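Local coordinates for protein alkaline phosphatase D (Bacillus subtilis, PDB 2YEQ) that hydrolyses phosphate esters, acting as a phosphodiesterase and alkaline phosphatase through an active site that contains iron and calcium, at residues A112-M117 / F265-L270; A323-L328 / C445-H450; F401-V406 / F475-D480. All blocks are in the same frame, centred on the assembly; numbering follows the deposited sequence.

Contact 1. Residues A112-M117 / F265-L270; sequences ANVPQM and FTYGNL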
loop_
_atom_site.group_PDB
_atom_site.type_symbol
_atom_site.label_atom_id
_atom_site.label_comp_id
_atom_site.label_asym_id
_atom_site.label_seq_id
_atom_site.Cartn_x
_atom_site.Cartn_y
_atom_site.Cartn_z
ATOM N N ALA A 112 10.192 -17.408 17.175
ATOM C CA ALA A 112 9.626 -17.083 18.490
ATOM C C ALA A 112 8.143 -17.379 18.490
ATOM O O ALA A 112 7.438 -17.115 17.520
ATOM C CB ALA A 112 9.861 -15.613 18.871
ATOM N N ASN A 113 7.669 -17.911 19.607
ATOM C CA ASN A 113 6.292 -18.314 19.750
ATOM C C ASN A 113 5.411 -17.154 20.221
ATOM O O ASN A 113 4.945 -17.124 21.361
ATOM C CB ASN A 113 6.231 -19.483 20.739
ATOM C CG ASN A 113 4.998 -20.322 20.568
ATOM O OD1 ASN A 113 4.611 -20.658 19.452
ATOM N ND2 ASN A 113 4.369 -20.674 21.678
ATOM N N VAL A 114 5.145 -16.207 19.336
ATOM C CA VAL A 114 4.403 -15.016 19.719
ATOM C C VAL A 114 2.911 -15.265 19.682
ATOM O O VAL A 114 2.408 -15.868 18.738
ATOM C CB VAL A 114 4.797 -13.798 18.834
ATOM C CG1 VAL A 114 6.273 -13.483 19.034
ATOM C CG2 VAL A 114 4.561 -14.085 17.403
ATOM N N PRO A 115 2.190 -14.793 20.703
ATOM C CA PRO A 115 0.750 -15.041 20.815
ATOM C C PRO A 115 -0.152 -14.132 19.995
ATOM O O PRO A 115 -1.303 -14.492 19.744
ATOM C CB PRO A 115 0.464 -14.757 22.302
ATOM C CG PRO A 115 1.475 -13.778 22.690
ATOM C CD PRO A 115 2.722 -14.196 21.939
ATOM N N GLN A 116 0.331 -12.949 19.607
ATOM C CA GLN A 116 -0.528 -11.978 18.933
ATOM C C GLN A 116 0.290 -10.952 18.132
ATOM O O GLN A 116 1.456 -10.685 18.441
ATOM C CB GLN A 116 -1.414 -11.265 19.945
ATOM C CG GLN A 116 -2.521 -10.417 19.351
ATOM C CD GLN A 116 -3.464 -9.850 20.411
ATOM O OE1 GLN A 116 -4.348 -10.539 20.896
ATOM N NE2 GLN A 116 -3.299 -8.576 20.735
ATOM N N MET A 117 -0.338 -10.428 17.086
ATOM C CA MET A 117 0.230 -9.373 16.257
ATOM C C MET A 117 -0.920 -8.479 15.859
ATOM O O MET A 117 -2.012 -8.972 15.534
ATOM C CB MET A 117 0.856 -9.984 14.994
ATOM C CG MET A 117 1.413 -8.960 14.030
ATOM S SD MET A 117 2.013 -9.704 12.524
ATOM C CE MET A 117 2.957 -8.308 11.851
ATOM N N PHE A 265 9.378 -11.616 5.111
ATOM C CA PHE A 265 9.806 -11.719 6.499
ATOM C C PHE A 265 8.756 -12.488 7.323
ATOM O O PHE A 265 7.606 -12.606 6.919
ATOM C CB PHE A 265 10.047 -10.329 7.102
ATOM C CG PHE A 265 8.804 -9.510 7.252
ATOM C CD1 PHE A 265 8.287 -8.804 6.171
ATOM C CD2 PHE A 265 8.145 -9.432 8.470
ATOM C CE1 PHE A 265 7.135 -8.051 6.302
ATOM C CE2 PHE A 265 7.000 -8.681 8.606
ATOM C CZ PHE A 265 6.484 -7.992 7.516
ATOM N N THR A 266 9.172 -13.006 8.475
ATOM C CA THR A 266 8.263 -13.740 9.353
ATOM C C THR A 266 8.138 -12.992 10.669
ATOM O O THR A 266 9.090 -12.375 11.132
ATOM C CB THR A 266 8.765 -15.166 9.647
ATOM O OG1 THR A 266 10.021 -15.077 10.330
ATOM C CG2 THR A 266 8.956 -15.957 8.357
ATOM N N TYR A 267 6.948 -13.012 11.236
ATOM C CA TYR A 267 6.696 -12.423 12.528
ATOM C C TYR A 267 6.681 -13.566 13.550
ATOM O O TYR A 267 5.640 -14.150 13.827
ATOM C CB TYR A 267 5.388 -11.672 12.507
ATOM C CG TYR A 267 5.254 -10.711 13.654
ATOM C CD1 TYR A 267 5.725 -9.412 13.541
ATOM C CD2 TYR A 267 4.662 -11.103 14.869
ATOM C CE1 TYR A 267 5.616 -8.508 14.611
ATOM C CE2 TYR A 267 4.545 -10.207 15.943
ATOM C CZ TYR A 267 5.035 -8.912 15.804
ATOM O OH TYR A 267 4.929 -8.023 16.841
ATOM N N GLY A 268 7.860 -13.904 14.064
ATOM C CA GLY A 268 8.024 -15.104 14.877
ATOM C C GLY A 268 7.594 -16.331 14.083
ATOM O O GLY A 268 7.929 -16.463 12.904
ATOM N N ASN A 269 6.831 -17.218 14.718
ATOM C CA ASN A 269 6.218 -18.342 14.018
ATOM C C ASN A 269 4.756 -18.099 13.773
ATOM O O ASN A 269 4.035 -19.000 13.377
ATOM C CB ASN A 269 6.392 -19.638 14.812
ATOM C CG ASN A 269 5.550 -19.670 16.099
ATOM O OD1 ASN A 269 4.823 -18.715 16.441
ATOM N ND2 ASN A 269 5.662 -20.773 16.828
ATOM N N LEU A 270 4.299 -16.889 14.031
ATOM C CA LEU A 270 2.897 -16.587 13.865
ATOM C C LEU A 270 2.503 -16.355 12.387
ATOM O O LEU A 270 1.440 -16.813 11.937
ATOM C CB LEU A 270 2.533 -15.359 14.706
ATOM C CG LEU A 270 1.083 -14.879 14.744
ATOM C CD1 LEU A 270 0.137 -15.954 15.257
ATOM C CD2 LEU A 270 0.960 -13.581 15.607
HETATM O O HOH W 1 2.643 -18.053 17.456
HETATM O O HOH W 2 3.694 -8.833 18.932
#
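Met117 lies across one face of the Tyr267 ring, its thioether passing over the aromatic carbons in a Met-aromatic contact. SD stands 3.8 Å from the centroid of the Tyr267 ring, shifted toward the rim; CG makes a CH-pi contact over the same face, and Met117 CE closes to 3.4 Å from Tyr267 CD1. Behind this reach is an extended chain whose CG is anti to the backbone N (chi1 177°). In the plane of the ring, a water bridges Tyr267 OH to Gln116 O. Leu270 packs next to them, its CD2 3.7 Å from Met117 CB and Leu270 CB 3.6 Å from Val114 CG2. The contact ties the loop entering strand 117-122 of one sheet to the turn between strands 263-267 and 271-275 of the other, the two sheets of a calcineurin-like phosphatase sandwich. In that turn Gly268, with positive phi, sets its CA 3.4 Å from Ala112 O, which accepts Asn269 N at 2.9 Å. Asn113 centres an inverse gamma turn, and its OD1 receives Asn269 ND2 on an in-plane lone pair at 2.8 Å, nearly straight at 162°, although the two amides are turned 83° apart.

Contact 2. Residues A323-L328 / C445-H450; sequences AHWNVL and CTVTPH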
loop_
_atom_site.group_PDB
_atom_site.type_symbol
_atom_site.label_atom_id
_atom_site.label_comp_id
_atom_site.label_asym_id
_atom_site.label_seq_id
_atom_site.Cartn_x
_atom_site.Cartn_y
_atom_site.Cartn_z
ATOM N N ALA A 323 4.904 -21.225 9.570
ATOM C CA ALA A 323 4.185 -20.243 10.375
ATOM C C ALA A 323 2.722 -20.594 10.448
ATOM O O ALA A 323 2.229 -21.316 9.606
ATOM C CB ALA A 323 4.364 -18.828 9.799
ATOM N N HIS A 324 2.023 -20.070 11.455
ATOM C CA HIS A 324 0.568 -20.249 11.574
ATOM C C HIS A 324 -0.229 -19.619 10.447
ATOM O O HIS A 324 -1.345 -20.063 10.167
ATOM C CB HIS A 324 0.039 -19.689 12.900
ATOM C CG HIS A 324 0.466 -20.490 14.091
ATOM N ND1 HIS A 324 -0.018 -21.753 14.345
ATOM C CD2 HIS A 324 1.367 -20.226 15.070
ATOM C CE1 HIS A 324 0.556 -22.230 15.438
ATOM N NE2 HIS A 324 1.408 -21.328 15.891
ATOM N N TRP A 325 0.321 -18.570 9.823
ATOM C CA TRP A 325 -0.340 -17.889 8.712
ATOM C C TRP A 325 0.655 -17.557 7.588
ATOM O O TRP A 325 1.841 -17.303 7.834
ATOM C CB TRP A 325 -0.983 -16.599 9.196
ATOM C CG TRP A 325 -2.040 -16.806 10.246
ATOM C CD1 TRP A 325 -1.875 -16.742 11.597
ATOM C CD2 TRP A 325 -3.396 -17.141 10.025
ATOM N NE1 TRP A 325 -3.067 -17.002 12.241
ATOM C CE2 TRP A 325 -4.019 -17.249 11.294
ATOM C CE3 TRP A 325 -4.160 -17.360 8.878
ATOM C CZ2 TRP A 325 -5.358 -17.576 11.435
ATOM C CZ3 TRP A 325 -5.472 -17.661 9.015
ATOM C CH2 TRP A 325 -6.073 -17.769 10.289
ATOM N N ASN A 326 0.158 -17.583 6.361
ATOM C CA ASN A 326 0.943 -17.207 5.167
ATOM C C ASN A 326 0.203 -16.054 4.547
ATOM O O ASN A 326 -0.988 -16.151 4.289
ATOM C CB ASN A 326 1.018 -18.377 4.198
ATOM C CG ASN A 326 1.919 -19.453 4.683
ATOM O OD1 ASN A 326 3.110 -19.232 4.861
ATOM N ND2 ASN A 326 1.364 -20.653 4.902
ATOM N N VAL A 327 0.884 -14.924 4.391
ATOM C CA VAL A 327 0.209 -13.679 4.010
ATOM C C VAL A 327 0.797 -13.179 2.688
ATOM O O VAL A 327 2.011 -13.230 2.511
ATOM C CB VAL A 327 0.373 -12.612 5.103
ATOM C CG1 VAL A 327 -0.404 -11.305 4.754
ATOM C CG2 VAL A 327 -0.109 -13.180 6.473
ATOM N N LEU A 328 -0.086 -12.786 1.776
ATOM C CA LEU A 328 0.281 -12.084 0.547
ATOM C C LEU A 328 -0.115 -10.614 0.692
ATOM O O LEU A 328 -1.270 -10.265 0.630
ATOM C CB LEU A 328 -0.427 -12.691 -0.671
ATOM C CG LEU A 328 -0.239 -14.169 -1.016
ATOM C CD1 LEU A 328 -0.735 -14.437 -2.478
ATOM C CD2 LEU A 328 1.173 -14.577 -0.781
ATOM N N CYS A 445 -5.704 -5.376 11.450
ATOM C CA CYS A 445 -5.712 -6.819 11.594
ATOM C C CYS A 445 -5.114 -7.231 12.951
ATOM O O CYS A 445 -4.072 -6.727 13.354
ATOM C CB CYS A 445 -4.963 -7.483 10.441
ATOM S SG CYS A 445 -5.888 -7.318 8.852
ATOM N N THR A 446 -5.779 -8.178 13.621
ATOM C CA THR A 446 -5.276 -8.770 14.863
ATOM C C THR A 446 -5.169 -10.260 14.682
ATOM O O THR A 446 -6.141 -10.927 14.359
ATOM C CB THR A 446 -6.212 -8.471 16.040
ATOM O OG1 THR A 446 -6.412 -7.056 16.138
ATOM C CG2 THR A 446 -5.610 -8.993 17.339
ATOM N N VAL A 447 -3.968 -10.775 14.824
ATOM C CA VAL A 447 -3.677 -12.129 14.449
ATOM C C VAL A 447 -3.227 -12.925 15.652
ATOM O O VAL A 447 -2.329 -12.500 16.370
ATOM C CB VAL A 447 -2.551 -12.171 13.405
ATOM C CG1 VAL A 447 -2.287 -13.629 12.943
ATOM C CG2 VAL A 447 -2.912 -11.236 12.221
ATOM N N THR A 448 -3.826 -14.102 15.821
ATOM C CA THR A 448 -3.402 -15.085 16.804
ATOM C C THR A 448 -3.230 -16.406 16.068
ATOM O O THR A 448 -3.694 -16.534 14.944
ATOM C CB THR A 448 -4.480 -15.222 17.937
ATOM O OG1 THR A 448 -5.721 -15.651 17.376
ATOM C CG2 THR A 448 -4.709 -13.868 18.621
ATOM N N PRO A 449 -2.614 -17.404 16.701
ATOM C CA PRO A 449 -2.339 -18.668 16.009
ATOM C C PRO A 449 -3.543 -19.351 15.363
ATOM O O PRO A 449 -3.378 -19.974 14.318
ATOM C CB PRO A 449 -1.728 -19.541 17.104
ATOM C CG PRO A 449 -1.044 -18.567 17.993
ATOM C CD PRO A 449 -2.010 -17.405 18.047
ATOM N N HIS A 450 -4.731 -19.220 15.946
ATOM C CA HIS A 450 -5.901 -19.938 15.429
ATOM C C HIS A 450 -6.978 -19.037 14.892
ATOM O O HIS A 450 -8.035 -19.506 14.457
ATOM C CB HIS A 450 -6.474 -20.852 16.525
ATOM C CG HIS A 450 -5.465 -21.822 17.057
ATOM N ND1 HIS A 450 -4.681 -22.599 16.230
ATOM C CD2 HIS A 450 -5.062 -22.090 18.321
ATOM C CE1 HIS A 450 -3.850 -23.323 16.961
ATOM N NE2 HIS A 450 -4.065 -23.036 18.234
#
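Two rings from neighbouring residues, His324 and Trp325, meet segment 445-450 in quite different ways, one by its face and the other by its edge. The imidazole of His324 presents a face to Pro449, whose CB stands 3.7 Å from the centroid of the His324 ring and only 5° off its normal, a well-centred CH-pi contact. The same Pro449 CB also stands over the His450 ring, at a longer 4.2 Å from its plane. Trp325 instead points its pyrrole edge at the strand. Its CG is anti to the carbonyl carbon (chi1 -61°), and the indole and the Val447 side chain run alongside each other, pointing opposite ways. Trp325 NE1 donates to Thr448 O over 2.8 Å; the bond is close to straight at 163° and lies near the indole plane, although the donor is tilted from the plane of the carbonyl. Beside this bond Val447 CG1 packs closely and obliquely, 3.4 Å from Trp325 CD1. Strand 325-329 belongs to one sheet of the sandwich and strand 440-448 to the other, so the indole spans the gap between the sheets. Trp452 meets it edge-to-face, while Lys479 adds a cation-pi contact. The chemistry is thus largely that of a buried indole whose polar N-H is paired with a main-chain carbonyl, while Val447, Trp452 and Lys479 pack against other parts of it. With His324 ND1 and His450 ND1 5.1 Å apart, and Lys479 bonded to His324 O, protonation of both imidazoles together would be expected to be disfavoured.

Contact 3. Residues F401-V406 / F475-D480; sequences FGAEFV and FVYQKD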
loop_
_atom_site.group_PDB
_atom_site.type_symbol
_atom_site.label_atom_id
_atom_site.label_comp_id
_atom_site.label_asym_id
_atom_site.label_seq_id
_atom_site.Cartn_x
_atom_site.Cartn_y
_atom_site.Cartn_z
ATOM N N PHE A 401 -9.280 -22.189 1.327
ATOM C CA PHE A 401 -7.866 -22.176 1.651
ATOM C C PHE A 401 -7.468 -20.884 2.382
ATOM O O PHE A 401 -6.352 -20.762 2.882
ATOM C CB PHE A 401 -6.975 -22.441 0.416
ATOM C CG PHE A 401 -6.921 -21.315 -0.585
ATOM C CD1 PHE A 401 -6.003 -20.283 -0.445
ATOM C CD2 PHE A 401 -7.742 -21.325 -1.701
ATOM C CE1 PHE A 401 -5.924 -19.270 -1.389
ATOM C CE2 PHE A 401 -7.668 -20.322 -2.652
ATOM C CZ PHE A 401 -6.770 -19.280 -2.490
ATOM N N GLY A 402 -8.367 -19.925 2.442
ATOM C CA GLY A 402 -8.027 -18.663 3.093
ATOM C C GLY A 402 -9.049 -17.596 2.912
ATOM O O GLY A 402 -10.211 -17.870 2.627
ATOM N N ALA A 403 -8.605 -16.350 3.045
ATOM C CA ALA A 403 -9.476 -15.191 2.939
ATOM C C ALA A 403 -8.724 -14.011 2.312
ATOM O O ALA A 403 -7.505 -13.942 2.411
ATOM C CB ALA A 403 -9.981 -14.769 4.324
ATOM N N GLU A 404 -9.479 -13.112 1.697
ATOM C CA GLU A 404 -8.950 -11.849 1.176
ATOM C C GLU A 404 -9.618 -10.680 1.873
ATOM O O GLU A 404 -10.835 -10.609 1.934
ATOM C CB GLU A 404 -9.197 -11.711 -0.344
ATOM C CG GLU A 404 -8.584 -10.418 -0.909
ATOM C CD GLU A 404 -8.752 -10.196 -2.423
ATOM O OE1 GLU A 404 -9.706 -10.745 -3.050
ATOM O OE2 GLU A 404 -7.940 -9.388 -2.960
ATOM N N PHE A 405 -8.801 -9.746 2.369
ATOM C CA PHE A 405 -9.282 -8.478 2.884
ATOM C C PHE A 405 -8.814 -7.360 1.971
ATOM O O PHE A 405 -7.612 -7.063 1.907
ATOM C CB PHE A 405 -8.721 -8.280 4.301
ATOM C CG PHE A 405 -9.109 -9.397 5.228
ATOM C CD1 PHE A 405 -10.438 -9.559 5.583
ATOM C CD2 PHE A 405 -8.194 -10.308 5.667
ATOM C CE1 PHE A 405 -10.844 -10.622 6.407
ATOM C CE2 PHE A 405 -8.600 -11.407 6.511
ATOM C CZ PHE A 405 -9.928 -11.535 6.858
ATOM N N VAL A 406 -9.766 -6.756 1.283
ATOM C CA VAL A 406 -9.520 -5.653 0.387
ATOM C C VAL A 406 -9.813 -4.380 1.154
ATOM O O VAL A 406 -10.929 -4.129 1.579
ATOM C CB VAL A 406 -10.442 -5.702 -0.851
ATOM C CG1 VAL A 406 -10.164 -4.524 -1.816
ATOM C CG2 VAL A 406 -10.303 -7.084 -1.571
ATOM N N PHE A 475 -14.494 -9.093 10.934
ATOM C CA PHE A 475 -14.594 -10.482 10.464
ATOM C C PHE A 475 -13.500 -11.273 11.083
ATOM O O PHE A 475 -12.390 -10.768 11.285
ATOM C CB PHE A 475 -14.516 -10.556 8.923
ATOM C CG PHE A 475 -15.684 -9.919 8.233
ATOM C CD1 PHE A 475 -15.670 -8.576 7.910
ATOM C CD2 PHE A 475 -16.797 -10.662 7.904
ATOM C CE1 PHE A 475 -16.752 -7.988 7.299
ATOM C CE2 PHE A 475 -17.869 -10.084 7.273
ATOM C CZ PHE A 475 -17.864 -8.746 6.990
ATOM N N VAL A 476 -13.805 -12.520 11.430
ATOM C CA VAL A 476 -12.797 -13.445 11.873
ATOM C C VAL A 476 -12.730 -14.675 10.955
ATOM O O VAL A 476 -13.750 -15.129 10.464
ATOM C CB VAL A 476 -13.095 -13.894 13.318
ATOM C CG1 VAL A 476 -12.167 -15.007 13.712
ATOM C CG2 VAL A 476 -12.935 -12.736 14.260
ATOM N N TYR A 477 -11.524 -15.198 10.733
ATOM C CA TYR A 477 -11.333 -16.427 9.970
ATOM C C TYR A 477 -10.594 -17.374 10.866
ATOM O O TYR A 477 -9.582 -17.012 11.466
ATOM C CB TYR A 477 -10.565 -16.176 8.650
ATOM C CG TYR A 477 -10.153 -17.431 7.898
ATOM C CD1 TYR A 477 -11.093 -18.249 7.295
ATOM C CD2 TYR A 477 -8.825 -17.812 7.817
ATOM C CE1 TYR A 477 -10.712 -19.422 6.611
ATOM C CE2 TYR A 477 -8.434 -18.963 7.117
ATOM C CZ TYR A 477 -9.385 -19.755 6.514
ATOM O OH TYR A 477 -8.995 -20.898 5.855
ATOM N N GLN A 478 -11.087 -18.601 10.962
ATOM C CA GLN A 478 -10.511 -19.585 11.861
ATOM C C GLN A 478 -10.030 -20.888 11.228
ATOM O O GLN A 478 -9.919 -21.889 11.919
ATOM C CB GLN A 478 -11.525 -19.899 12.945
ATOM C CG GLN A 478 -11.715 -18.769 13.885
ATOM C CD GLN A 478 -12.825 -19.005 14.894
ATOM O OE1 GLN A 478 -13.644 -19.917 14.752
ATOM N NE2 GLN A 478 -12.864 -18.164 15.915
ATOM N N LYS A 479 -9.689 -20.881 9.950
ATOM C CA LYS A 479 -9.060 -22.059 9.337
ATOM C C LYS A 479 -9.995 -23.271 9.398
ATOM O O LYS A 479 -9.639 -24.339 9.887
ATOM C CB LYS A 479 -7.720 -22.398 10.005
ATOM C CG LYS A 479 -6.740 -21.236 10.109
ATOM C CD LYS A 479 -5.308 -21.745 10.268
ATOM C CE LYS A 479 -4.511 -20.926 11.245
ATOM N NZ LYS A 479 -3.215 -21.549 11.557
ATOM N N ASP A 480 -11.210 -23.071 8.931
ATOM C CA ASP A 480 -12.162 -24.151 8.793
ATOM C C ASP A 480 -13.101 -23.761 7.677
ATOM O O ASP A 480 -13.043 -22.617 7.167
ATOM C CB ASP A 480 -12.899 -24.437 10.118
ATOM C CG ASP A 480 -13.669 -23.223 10.677
ATOM O OD1 ASP A 480 -14.199 -22.393 9.915
ATOM O OD2 ASP A 480 -13.784 -23.116 11.920
#
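The Tyr477 ring is flanked on both faces by backbone: Gly402 C lies 4.2 Å above the plane of one face, offset toward the rim, and Lys479 N lies 3.5 Å above the plane of the other, over its centre. This is the meeting of two beta sheets face to face, the sandwich of the calcineurin-like phosphatase fold. Strand 401-406 and strand 475-477 come from different sheets; they run nearly antiparallel, at 156°, with their axes 8.8 Å apart, and no hydrogen bond joins the segments. Side chains fill the gap instead. Tyr477 crosses it with CG anti to the backbone N (chi1 172°), and its ring ends against the bulged part of the opposing strand, where Phe401 and Gly402 both face Leu389 in a classic beta bulge. There the ring meets the main chain of Gly402, whose CA is 3.8 Å from Tyr477 CZ. Ala403 CB then approaches the inner end of the ring obliquely, 4.5 Å from Tyr477 CG. Farther along, Phe405 CE1 touches Phe475 CB at 4.5 Å, again obliquely. The Phe405 ring also meets that of Trp452, the planes nearly parallel, and the Phe475 ring leads away to Phe435. These looser approaches make the contact a modest, wholly buried one. At its polar end, Tyr477 OH stops 3.6 Å from Gly402 N without bonding to it; the hydroxyl is hydrogen-bonded to Asn372 O.

The three contacts form a row between the two sheets, with contact 2 in the middle: its centre is 8 Å from that of contact 1 and 10 Å from that of contact 3, whereas contacts 1 and 3 do not touch. Met117 O and Val447 N, 2.8 Å apart, probably bond contact 1 to contact 2, as do Asn269 O and His324 N at 3.0 Å. On the other side, Lys479 NZ reaches His324 O at 2.8 Å. None supplies a metal ligand: Cys124, Asp151, Asp209 and Asp380 lie just beyond the C-terminal ends of sheet strands, whereas contact 1 lies at the opposite, N-terminal end of strand 117-122 from Cys124.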